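Local coordinates for protein peptidoglycan-N-acetylmuramic acid deacetylase PdaC (PDB 6H8N) that deacetylates N-acetylmuramic acid residues of peptidoglycan, which confers lysozyme resistance, and deacylates short chitin oligomers, through this metal-dependent NodB-homology catalytic domain, at residues A[16-21]-A[70-75]; A[39-44]-A[56-61]; A[25-30]-A[161-166]; A[89-94]-A[100-105]. The protein carries 1 engineered substitution. All blocks are in the same frame, centred on the assembly; numbering follows the deposited sequence.

Interaction 1: residues A[16-21]-A[70-75]. Engineered in segment 16-21: Ser17 (natural residue Asp). With ZN (zinc ion), chain C.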
# COMPACT_ATOMS: atom_id res chain seq x y z
N PHE A 16 1.65 -2.87 -0.21
CA PHE A 16 1.53 -4.29 0.12
C PHE A 16 0.09 -4.63 0.42
O PHE A 16 -0.48 -4.08 1.37
CB PHE A 16 2.39 -4.64 1.32
CG PHE A 16 3.84 -4.40 1.08
CD1 PHE A 16 4.57 -5.35 0.41
CD2 PHE A 16 4.47 -3.25 1.50
CE1 PHE A 16 5.89 -5.17 0.14
CE2 PHE A 16 5.80 -3.04 1.24
CZ PHE A 16 6.53 -4.00 0.55
N SER A 17 -0.48 -5.57 -0.32
CA SER A 17 -1.86 -6.00 -0.13
C SER A 17 -1.91 -7.41 0.43
O SER A 17 -1.11 -8.26 0.06
CB SER A 17 -2.58 -6.02 -1.47
OG SER A 17 -2.79 -4.71 -1.95
N ASP A 18 -2.91 -7.66 1.28
CA ASP A 18 -3.43 -8.98 1.66
C ASP A 18 -3.01 -9.43 3.04
O ASP A 18 -3.54 -10.44 3.53
CB ASP A 18 -3.12 -10.10 0.66
CG ASP A 18 -3.76 -9.90 -0.66
OD1 ASP A 18 -4.66 -9.07 -0.77
OD2 ASP A 18 -3.31 -10.58 -1.63
N GLY A 19 -2.12 -8.71 3.70
CA GLY A 19 -1.73 -9.03 5.06
C GLY A 19 -2.72 -8.42 6.05
O GLY A 19 -3.77 -7.91 5.68
N PRO A 20 -2.36 -8.42 7.34
CA PRO A 20 -1.06 -8.87 7.85
C PRO A 20 -0.89 -10.37 7.88
O PRO A 20 -1.84 -11.14 8.04
CB PRO A 20 -1.06 -8.34 9.29
CG PRO A 20 -2.49 -8.21 9.65
CD PRO A 20 -3.19 -7.82 8.40
N ASN A 21 0.36 -10.79 7.73
CA ASN A 21 0.77 -12.18 7.90
C ASN A 21 2.11 -12.11 8.61
O ASN A 21 3.13 -11.82 7.97
CB ASN A 21 0.91 -12.86 6.55
CG ASN A 21 1.21 -14.30 6.68
OD1 ASN A 21 0.55 -14.99 7.43
ND2 ASN A 21 2.23 -14.78 5.97
N TRP A 70 -12.84 -6.99 4.05
CA TRP A 70 -12.79 -7.93 5.15
C TRP A 70 -12.24 -9.29 4.71
O TRP A 70 -11.32 -9.83 5.34
CB TRP A 70 -14.18 -8.10 5.78
CG TRP A 70 -14.11 -9.02 6.97
CD1 TRP A 70 -14.31 -10.37 6.99
CD2 TRP A 70 -13.80 -8.65 8.32
NE1 TRP A 70 -14.13 -10.86 8.26
CE2 TRP A 70 -13.81 -9.83 9.09
CE3 TRP A 70 -13.51 -7.44 8.94
CZ2 TRP A 70 -13.55 -9.83 10.46
CZ3 TRP A 70 -13.25 -7.43 10.28
CH2 TRP A 70 -13.27 -8.62 11.04
N SER A 71 -12.80 -9.86 3.64
CA SER A 71 -12.49 -11.23 3.23
C SER A 71 -12.18 -11.35 1.74
O SER A 71 -12.18 -12.47 1.21
CB SER A 71 -13.65 -12.17 3.61
OG SER A 71 -14.84 -11.72 3.01
N HIS A 72 -11.88 -10.25 1.07
CA HIS A 72 -11.33 -10.25 -0.30
C HIS A 72 -12.31 -10.69 -1.38
O HIS A 72 -11.87 -11.25 -2.39
CB HIS A 72 -10.06 -11.13 -0.40
CG HIS A 72 -9.03 -10.59 -1.34
ND1 HIS A 72 -9.08 -10.78 -2.70
CD2 HIS A 72 -7.90 -9.87 -1.11
CE1 HIS A 72 -8.05 -10.18 -3.27
NE2 HIS A 72 -7.32 -9.62 -2.32
N PRO A 73 -13.61 -10.42 -1.28
CA PRO A 73 -14.48 -10.65 -2.44
C PRO A 73 -14.23 -9.60 -3.50
O PRO A 73 -13.75 -8.49 -3.22
CB PRO A 73 -15.88 -10.49 -1.86
CG PRO A 73 -15.70 -9.43 -0.82
CD PRO A 73 -14.34 -9.70 -0.21
N LEU A 74 -14.59 -9.92 -4.74
CA LEU A 74 -14.74 -8.89 -5.75
C LEU A 74 -15.97 -8.07 -5.40
O LEU A 74 -17.10 -8.58 -5.41
CB LEU A 74 -14.88 -9.54 -7.13
CG LEU A 74 -15.11 -8.59 -8.30
CD1 LEU A 74 -14.01 -7.51 -8.41
CD2 LEU A 74 -15.16 -9.41 -9.61
N LEU A 75 -15.77 -6.79 -5.07
CA LEU A 75 -16.85 -6.01 -4.46
C LEU A 75 -17.98 -5.75 -5.45
O LEU A 75 -19.13 -5.54 -5.03
CB LEU A 75 -16.31 -4.68 -3.92
CG LEU A 75 -15.36 -4.80 -2.73
CD1 LEU A 75 -14.75 -3.44 -2.43
CD2 LEU A 75 -16.05 -5.37 -1.52
ZN ZN C . -5.66 -8.48 -2.34
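Asp18, next to Ser17 on the segment that carries strand 11-17, and His72, in the loop after strand 64-67, hold their backbones well apart, CA to CA 8.2 Å, and meet only through side chains that reach for one zinc ion. The carboxylate gives a single oxygen: Asp18 OD1 is 1.9 Å from the zinc, whereas Asp18 OD2 stays 3.2 Å from it. Asp18 CG lies beside its own backbone N (chi1 -64°), which carries the carboxylate out to the metal. His72 NE2 takes a second position on the zinc, at 2.0 Å. The two side chains cross at about a right angle, carboxylate and imidazole planes 75° apart, with OD1 at the ring edge. His68 completes the Asp-His-His metal triad of the polysaccharide deacetylase family. The engineered Ser17 replaces an aspartate that is the proton acceptor by similarity; its OG hydrogen-bonds Arg106, and Ser17 CB is 4.0 Å from the zinc. A phosphate ion, probably from the crystallisation liquor, lies beside Asp18 and may mark the pocket. Asp18 OD1 and His72 NE2 approach to 3.1 Å without a hydrogen bond: both donate a lone pair to the same cation, and the zinc joins the two segments.

Interaction 2: residues A[39-44]-A[56-61]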
# COMPACT_ATOMS: atom_id res chain seq x y z
N ALA A 39 6.20 2.33 3.89
CA ALA A 39 5.33 1.76 2.87
C ALA A 39 3.89 1.89 3.32
O ALA A 39 3.58 2.44 4.39
CB ALA A 39 5.70 0.31 2.59
N THR A 40 2.99 1.39 2.48
CA THR A 40 1.56 1.43 2.74
C THR A 40 1.03 0.01 2.65
O THR A 40 1.29 -0.68 1.66
CB THR A 40 0.84 2.31 1.71
OG1 THR A 40 1.49 3.58 1.65
CG2 THR A 40 -0.61 2.53 2.12
N PHE A 41 0.33 -0.44 3.69
CA PHE A 41 -0.17 -1.81 3.80
C PHE A 41 -1.68 -1.76 3.68
O PHE A 41 -2.36 -1.14 4.51
CB PHE A 41 0.25 -2.41 5.14
CG PHE A 41 1.73 -2.62 5.25
CD1 PHE A 41 2.57 -1.59 5.62
CD2 PHE A 41 2.29 -3.86 4.94
CE1 PHE A 41 3.96 -1.79 5.68
CE2 PHE A 41 3.66 -4.06 4.98
CZ PHE A 41 4.49 -3.02 5.37
N PHE A 42 -2.21 -2.43 2.65
CA PHE A 42 -3.65 -2.54 2.43
C PHE A 42 -4.07 -3.87 3.00
O PHE A 42 -3.77 -4.94 2.45
CB PHE A 42 -3.95 -2.38 0.94
CG PHE A 42 -3.74 -0.98 0.46
CD1 PHE A 42 -4.76 -0.06 0.57
CD2 PHE A 42 -2.51 -0.55 -0.03
CE1 PHE A 42 -4.58 1.26 0.17
CE2 PHE A 42 -2.32 0.77 -0.44
CZ PHE A 42 -3.37 1.66 -0.35
N VAL A 43 -4.73 -3.81 4.14
CA VAL A 43 -4.93 -4.95 5.03
C VAL A 43 -6.34 -5.50 4.89
O VAL A 43 -7.32 -4.76 4.66
CB VAL A 43 -4.62 -4.61 6.51
CG1 VAL A 43 -3.15 -4.18 6.66
CG2 VAL A 43 -5.55 -3.55 7.04
N LEU A 44 -6.45 -6.81 5.08
CA LEU A 44 -7.72 -7.50 5.16
C LEU A 44 -8.23 -7.45 6.59
O LEU A 44 -7.50 -7.79 7.52
CB LEU A 44 -7.56 -8.96 4.73
CG LEU A 44 -7.46 -9.14 3.22
CD1 LEU A 44 -7.03 -10.55 2.90
CD2 LEU A 44 -8.78 -8.86 2.53
N ILE A 56 -0.54 -2.90 14.90
CA ILE A 56 0.11 -1.93 15.78
C ILE A 56 1.55 -1.69 15.34
O ILE A 56 2.00 -0.54 15.30
CB ILE A 56 -0.00 -2.37 17.26
CG1 ILE A 56 -1.47 -2.41 17.72
CG2 ILE A 56 0.84 -1.45 18.14
CD1 ILE A 56 -2.17 -1.09 17.66
N ARG A 57 2.29 -2.75 15.03
CA ARG A 57 3.68 -2.57 14.65
C ARG A 57 3.82 -1.72 13.39
O ARG A 57 4.66 -0.82 13.32
CB ARG A 57 4.38 -3.92 14.47
CG ARG A 57 5.85 -3.74 14.15
CD ARG A 57 6.67 -5.03 14.02
NE ARG A 57 7.95 -4.57 13.51
CZ ARG A 57 8.80 -5.24 12.75
NH1 ARG A 57 8.58 -6.51 12.44
NH2 ARG A 57 9.87 -4.62 12.29
N MET A 58 3.01 -2.00 12.36
CA MET A 58 3.19 -1.24 11.13
C MET A 58 2.91 0.24 11.35
O MET A 58 3.62 1.09 10.81
CB MET A 58 2.39 -1.83 9.98
CG MET A 58 0.93 -1.88 10.15
SD MET A 58 0.09 -2.73 8.75
CE MET A 58 0.80 -4.35 8.66
N LEU A 59 1.90 0.56 12.19
CA LEU A 59 1.61 1.96 12.51
C LEU A 59 2.70 2.57 13.37
O LEU A 59 3.10 3.72 13.14
CB LEU A 59 0.27 2.05 13.25
CG LEU A 59 -0.98 1.77 12.43
CD1 LEU A 59 -2.18 1.65 13.39
CD2 LEU A 59 -1.22 2.87 11.43
N LYS A 60 3.20 1.84 14.36
CA LYS A 60 4.23 2.37 15.24
C LYS A 60 5.48 2.73 14.45
O LYS A 60 6.17 3.69 14.80
CB LYS A 60 4.55 1.36 16.33
CG LYS A 60 5.49 1.88 17.38
CD LYS A 60 5.59 0.93 18.55
CE LYS A 60 6.44 1.53 19.66
NZ LYS A 60 6.43 0.68 20.89
N GLU A 61 5.76 2.00 13.38
CA GLU A 61 6.97 2.20 12.59
C GLU A 61 6.76 3.18 11.44
O GLU A 61 7.64 3.29 10.58
CB GLU A 61 7.53 0.85 12.15
CG GLU A 61 7.97 0.04 13.39
CD GLU A 61 8.66 -1.29 13.12
OE1 GLU A 61 8.85 -1.67 11.95
OE2 GLU A 61 9.04 -1.97 14.12
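Met58 sets its thioether obliquely against the CB end of the Phe41 side chain, a Met-aromatic contact in a buried setting. Its SD stands 4.6 Å from the centroid of the Phe41 ring, 40° off the ring normal, so the sulfur is displaced from the ring axis toward the benzyl carbon: Met58 SD to Phe41 CB is 3.6 Å. The methionine leaves its helix with CG between the backbone N and the carbonyl carbon (chi1 61°). A bend at the thioether bond (chi3 57°) then turns the methyl toward the CG and CD2 side of the ring, placing Met58 CE 3.9 Å from Phe41 CG. Val43, two residues along the strand, meets the same sulfur tip to tip, Val43 CG1 to Met58 SD being 4.1 Å. On a neighbouring side of the same helix end, Arg57 and Glu61 form a salt bridge; Arg57 NE reaches Glu61 OE2 at 2.9 Å in a nearly straight bond lying in the guanidinium plane but coming from above the carboxylate plane. Helix 52-60 belongs to the beta-alpha-beta crossover between parallel neighbours 40-43 and 64-67. Met58 also touches Val65 of strand 64-67 and Thr25 of helix 22-35, while Phe41 packs on Leu29 of that helix and on the Phe16 ring of strand 11-17.

Interaction 3: residues A[25-30]-A[161-166]; sequences TNQILD and IYRTSA
The Gln27 amide and the Arg163 guanidinium meet edge on, their planes 23° apart and so nearly coplanar. Gln27 OE1 sits at the guanidinium edge between the two terminal nitrogens, 2.7 Å from Arg163 NH1 and 2.7 Å from Arg163 NH2; both hydrogen bonds are weak, because one oxygen shared by a forked pair cannot line up with either N-H. In the neighbouring Tyr162, one ring face is covered by Ile161 CG1 over its centre, and Ser165 OG lies at the ring edge. Gln27 CG points away from the backbone N (chi1 -174°) and the chain continues extended, whereas Arg163 starts away from the contact and folds back through a bend at chi2 (108°). Asp167 ties the pair together, accepting a hydrogen bond from Gln27 NE2 and forming a salt bridge with Arg163 NH2. This polar layer borders the junction of helices 22-35 and 163-178, which follow strands 11-17 and 155-159, parallel neighbours in the sheet of the NodB-type fold. Small Ala166 lets the helices come close, Ile28 CA to Ala166 CA 5.8 Å, and Ile28 CG1 rests 3.9 Å from Ala166 CA. Ala166 CB also lies 3.8 Å from Gln27 NE2. A water donates to Ala166 O at 2.8 Å and weakly accepts from Gln27 NE2. On the same helix as Ala166, Ser165 OG hydrogen-bonds Asp133, the residue thought by similarity to raise the pKa of the active-site histidine.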
# COMPACT_ATOMS: atom_id res chain seq x y z
N THR A 25 4.95 -10.29 6.69
CA THR A 25 4.83 -8.86 6.97
C THR A 25 5.92 -8.37 7.90
O THR A 25 6.47 -7.29 7.70
CB THR A 25 3.44 -8.56 7.54
OG1 THR A 25 2.43 -9.11 6.68
CG2 THR A 25 3.24 -7.06 7.71
N ASN A 26 6.26 -9.15 8.94
CA ASN A 26 7.30 -8.69 9.86
C ASN A 26 8.66 -8.58 9.18
O ASN A 26 9.46 -7.70 9.51
CB ASN A 26 7.42 -9.60 11.08
CG ASN A 26 6.31 -9.39 12.08
OD1 ASN A 26 5.80 -8.28 12.25
ND2 ASN A 26 5.98 -10.44 12.80
N GLN A 27 8.95 -9.50 8.26
CA GLN A 27 10.20 -9.42 7.52
C GLN A 27 10.25 -8.15 6.68
O GLN A 27 11.28 -7.46 6.65
CB GLN A 27 10.32 -10.67 6.65
CG GLN A 27 11.63 -10.80 5.94
CD GLN A 27 11.65 -11.95 4.95
OE1 GLN A 27 11.16 -13.04 5.23
NE2 GLN A 27 12.24 -11.71 3.81
N ILE A 28 9.13 -7.79 6.04
CA ILE A 28 9.08 -6.58 5.24
C ILE A 28 9.22 -5.35 6.13
O ILE A 28 9.95 -4.41 5.80
CB ILE A 28 7.77 -6.56 4.42
CG1 ILE A 28 7.81 -7.68 3.36
CG2 ILE A 28 7.52 -5.20 3.78
CD1 ILE A 28 6.47 -8.03 2.78
N LEU A 29 8.53 -5.35 7.27
CA LEU A 29 8.67 -4.24 8.22
C LEU A 29 10.12 -4.11 8.69
O LEU A 29 10.62 -3.00 8.82
CB LEU A 29 7.74 -4.43 9.41
CG LEU A 29 6.26 -4.27 9.09
CD1 LEU A 29 5.40 -4.77 10.24
CD2 LEU A 29 5.92 -2.81 8.79
N ASP A 30 10.80 -5.24 8.91
CA ASP A 30 12.22 -5.21 9.28
C ASP A 30 13.05 -4.56 8.19
O ASP A 30 13.94 -3.75 8.48
CB ASP A 30 12.75 -6.62 9.52
CG ASP A 30 12.26 -7.26 10.81
OD1 ASP A 30 11.66 -6.59 11.67
OD2 ASP A 30 12.53 -8.48 10.96
N ILE A 161 1.96 -11.79 1.60
CA ILE A 161 1.55 -13.06 2.19
C ILE A 161 2.38 -14.24 1.69
O ILE A 161 2.12 -15.37 2.11
CB ILE A 161 0.05 -13.31 1.96
CG1 ILE A 161 -0.30 -13.32 0.48
CG2 ILE A 161 -0.75 -12.23 2.70
CD1 ILE A 161 -1.69 -13.85 0.19
N TYR A 162 3.33 -14.02 0.80
CA TYR A 162 4.14 -15.08 0.23
C TYR A 162 5.60 -14.90 0.62
O TYR A 162 6.13 -13.79 0.59
CB TYR A 162 4.05 -15.09 -1.30
CG TYR A 162 2.63 -15.16 -1.82
CD1 TYR A 162 1.83 -16.25 -1.56
CD2 TYR A 162 2.10 -14.12 -2.58
CE1 TYR A 162 0.52 -16.32 -2.05
CE2 TYR A 162 0.80 -14.19 -3.08
CZ TYR A 162 0.02 -15.28 -2.80
OH TYR A 162 -1.26 -15.32 -3.29
N ARG A 163 6.26 -16.02 0.94
CA ARG A 163 7.68 -15.96 1.27
C ARG A 163 8.50 -15.32 0.15
O ARG A 163 9.39 -14.50 0.41
CB ARG A 163 8.18 -17.38 1.57
CG ARG A 163 9.67 -17.49 1.83
CD ARG A 163 9.98 -17.76 3.30
NE ARG A 163 9.34 -16.80 4.20
CZ ARG A 163 9.68 -15.51 4.30
NH1 ARG A 163 9.05 -14.71 5.15
NH2 ARG A 163 10.66 -15.03 3.54
N THR A 164 8.24 -15.71 -1.11
CA THR A 164 8.99 -15.14 -2.22
C THR A 164 8.74 -13.65 -2.36
O THR A 164 9.63 -12.92 -2.82
CB THR A 164 8.69 -15.87 -3.54
OG1 THR A 164 7.29 -16.15 -3.65
CG2 THR A 164 9.45 -17.18 -3.63
N SER A 165 7.55 -13.18 -2.00
CA SER A 165 7.25 -11.75 -2.04
C SER A 165 8.00 -10.99 -0.96
O SER A 165 8.51 -9.90 -1.21
CB SER A 165 5.74 -11.54 -1.89
OG SER A 165 5.08 -12.04 -3.03
N ALA A 166 8.08 -11.54 0.25
CA ALA A 166 8.83 -10.87 1.30
C ALA A 166 10.31 -10.83 0.96
O ALA A 166 10.99 -9.82 1.15
CB ALA A 166 8.60 -11.56 2.64
O HOH W 1 11.42 -8.42 3.58

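Interaction 4: residues A[89-94]-A[100-105]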
# COMPACT_ATOMS: atom_id res chain seq x y z
N ASP A 89 -16.74 -3.02 8.05
CA ASP A 89 -16.27 -3.97 9.06
C ASP A 89 -14.76 -3.88 9.22
O ASP A 89 -14.23 -4.09 10.32
CB ASP A 89 -16.63 -5.41 8.69
CG ASP A 89 -18.09 -5.74 8.88
OD1 ASP A 89 -18.81 -4.95 9.53
OD2 ASP A 89 -18.50 -6.82 8.39
N THR A 90 -14.05 -3.60 8.12
CA THR A 90 -12.60 -3.49 8.16
C THR A 90 -12.17 -2.19 8.82
O THR A 90 -11.25 -2.19 9.65
CB THR A 90 -12.04 -3.66 6.76
OG1 THR A 90 -12.42 -4.97 6.31
CG2 THR A 90 -10.53 -3.54 6.74
N GLN A 91 -12.86 -1.08 8.53
CA GLN A 91 -12.63 0.15 9.29
C GLN A 91 -12.83 -0.11 10.78
O GLN A 91 -12.02 0.32 11.61
CB GLN A 91 -13.58 1.27 8.85
CG GLN A 91 -13.43 1.77 7.44
CD GLN A 91 -12.12 2.44 7.17
OE1 GLN A 91 -11.15 1.80 6.75
NE2 GLN A 91 -12.06 3.74 7.39
N ASP A 92 -13.89 -0.84 11.12
CA ASP A 92 -14.24 -1.03 12.52
C ASP A 92 -13.19 -1.83 13.27
O ASP A 92 -12.84 -1.47 14.40
CB ASP A 92 -15.62 -1.71 12.64
CG ASP A 92 -16.76 -0.81 12.21
OD1 ASP A 92 -16.56 0.41 12.06
OD2 ASP A 92 -17.89 -1.34 12.04
N ILE A 93 -12.67 -2.91 12.69
CA ILE A 93 -11.68 -3.70 13.42
C ILE A 93 -10.38 -2.91 13.59
O ILE A 93 -9.73 -2.95 14.64
CB ILE A 93 -11.45 -5.10 12.80
CG1 ILE A 93 -10.62 -6.00 13.72
CG2 ILE A 93 -10.74 -5.01 11.44
CD1 ILE A 93 -11.32 -6.36 15.04
N ILE A 94 -9.99 -2.16 12.55
CA ILE A 94 -8.78 -1.35 12.66
C ILE A 94 -8.95 -0.31 13.76
O ILE A 94 -8.05 -0.11 14.58
CB ILE A 94 -8.44 -0.73 11.30
CG1 ILE A 94 -8.05 -1.82 10.31
CG2 ILE A 94 -7.34 0.34 11.44
CD1 ILE A 94 -7.99 -1.35 8.88
N TYR A 100 -7.06 4.07 14.77
CA TYR A 100 -6.74 4.67 13.48
C TYR A 100 -7.89 4.45 12.51
O TYR A 100 -8.49 3.38 12.49
CB TYR A 100 -5.48 3.99 12.97
CG TYR A 100 -4.85 4.41 11.64
CD1 TYR A 100 -3.75 5.27 11.63
CD2 TYR A 100 -5.22 3.80 10.44
CE1 TYR A 100 -3.10 5.60 10.44
CE2 TYR A 100 -4.62 4.16 9.23
CZ TYR A 100 -3.51 5.02 9.24
OH TYR A 100 -2.81 5.34 8.06
N ARG A 101 -8.19 5.48 11.73
CA ARG A 101 -9.21 5.44 10.69
C ARG A 101 -8.54 5.57 9.32
O ARG A 101 -8.15 6.67 8.92
CB ARG A 101 -10.23 6.57 10.88
CG ARG A 101 -11.30 6.54 9.79
CD ARG A 101 -12.47 7.49 10.09
NE ARG A 101 -12.07 8.89 10.10
CZ ARG A 101 -12.92 9.92 10.16
NH1 ARG A 101 -12.45 11.16 10.17
NH2 ARG A 101 -14.23 9.70 10.19
N PRO A 102 -8.41 4.49 8.56
CA PRO A 102 -7.85 4.62 7.20
C PRO A 102 -8.66 5.58 6.36
O PRO A 102 -9.88 5.66 6.47
CB PRO A 102 -7.94 3.20 6.64
CG PRO A 102 -7.89 2.32 7.87
CD PRO A 102 -8.68 3.10 8.91
N THR A 103 -7.95 6.30 5.49
CA THR A 103 -8.58 7.12 4.47
C THR A 103 -8.47 6.52 3.08
O THR A 103 -9.22 6.94 2.19
CB THR A 103 -7.96 8.52 4.45
OG1 THR A 103 -6.58 8.40 4.15
CG2 THR A 103 -8.11 9.21 5.79
N LEU A 104 -7.61 5.53 2.89
CA LEU A 104 -7.38 4.91 1.59
C LEU A 104 -8.06 3.55 1.54
O LEU A 104 -7.96 2.76 2.48
CB LEU A 104 -5.88 4.70 1.35
CG LEU A 104 -4.97 5.91 1.46
CD1 LEU A 104 -3.52 5.49 1.33
CD2 LEU A 104 -5.33 6.93 0.41
N VAL A 105 -8.71 3.26 0.41
CA VAL A 105 -9.29 1.96 0.17
C VAL A 105 -8.72 1.40 -1.12
O VAL A 105 -8.52 2.13 -2.09
CB VAL A 105 -10.84 2.01 0.14
CG1 VAL A 105 -11.35 2.87 -1.02
CG2 VAL A 105 -11.45 0.60 0.09
O HOH W 2 -11.04 2.78 11.34
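Gln91 brings its amide oxygen over one face of the Pro102 ring, approaching from the opposite direction, with Gln91 OE1 3.5 Å from Pro102 CG and similarly close to CB and CD. The chain bends at chi2 (-65°), which brings the amide across to the loop, and Gln91 NE2 donates to Pro102 O at 3.0 Å with an N-H...O angle of 160°. The acceptor lies close to the amide plane of Gln91, while the donor is tilted 18° out of the carbonyl plane. Asn67 of strand 64-67 hydrogen-bonds Gln91 OE1. Ile94, one helical turn on, supplies the apolar part of the contact: its CD1 packs 3.8 Å from Pro102 CG, and its CG2 touches Tyr100 O at 3.4 Å. The same methyl comes obliquely to the Tyr100 ring. A water bridges the two backbones, donating to Gln91 O at 2.7 Å and to Tyr100 O at 2.9 Å. The contact closes the short turn between helix 80-98 and strand 104-105, whose first strand residue, Leu104, pairs with Asn67. The carbonyls of Tyr100 and Pro102 are thus met by a water and a glutamine amide, whose rotation is fixed by Pro102 O at the nitrogen and Asn67 at the oxygen.

All four contacts lie in one NodB-homology domain, and interaction 1 holds its zinc. Interaction 2 shares its sheet: Phe16 O is 2.7 Å from Phe42 N, joining strands 11-17 and 40-43. Interaction 3 backs the same strand, Phe16 CZ lying 3.6 Å from Ile28 CG2, and reaches interaction 2 through the salt bridge of Arg57 NH2 with Asp30 OD1 at 2.7 Å. Interaction 4 adjoins interaction 2 through Val43 CG2, 3.8 Å from Ile94 CD1, while Trp70 of interaction 1 rests on Asp89 and Ile93. The Val43 side chain is about 10 Å from the zinc, those of Ile28 and Ile94 about 13 Å. Interactions 3 and 4 do not touch.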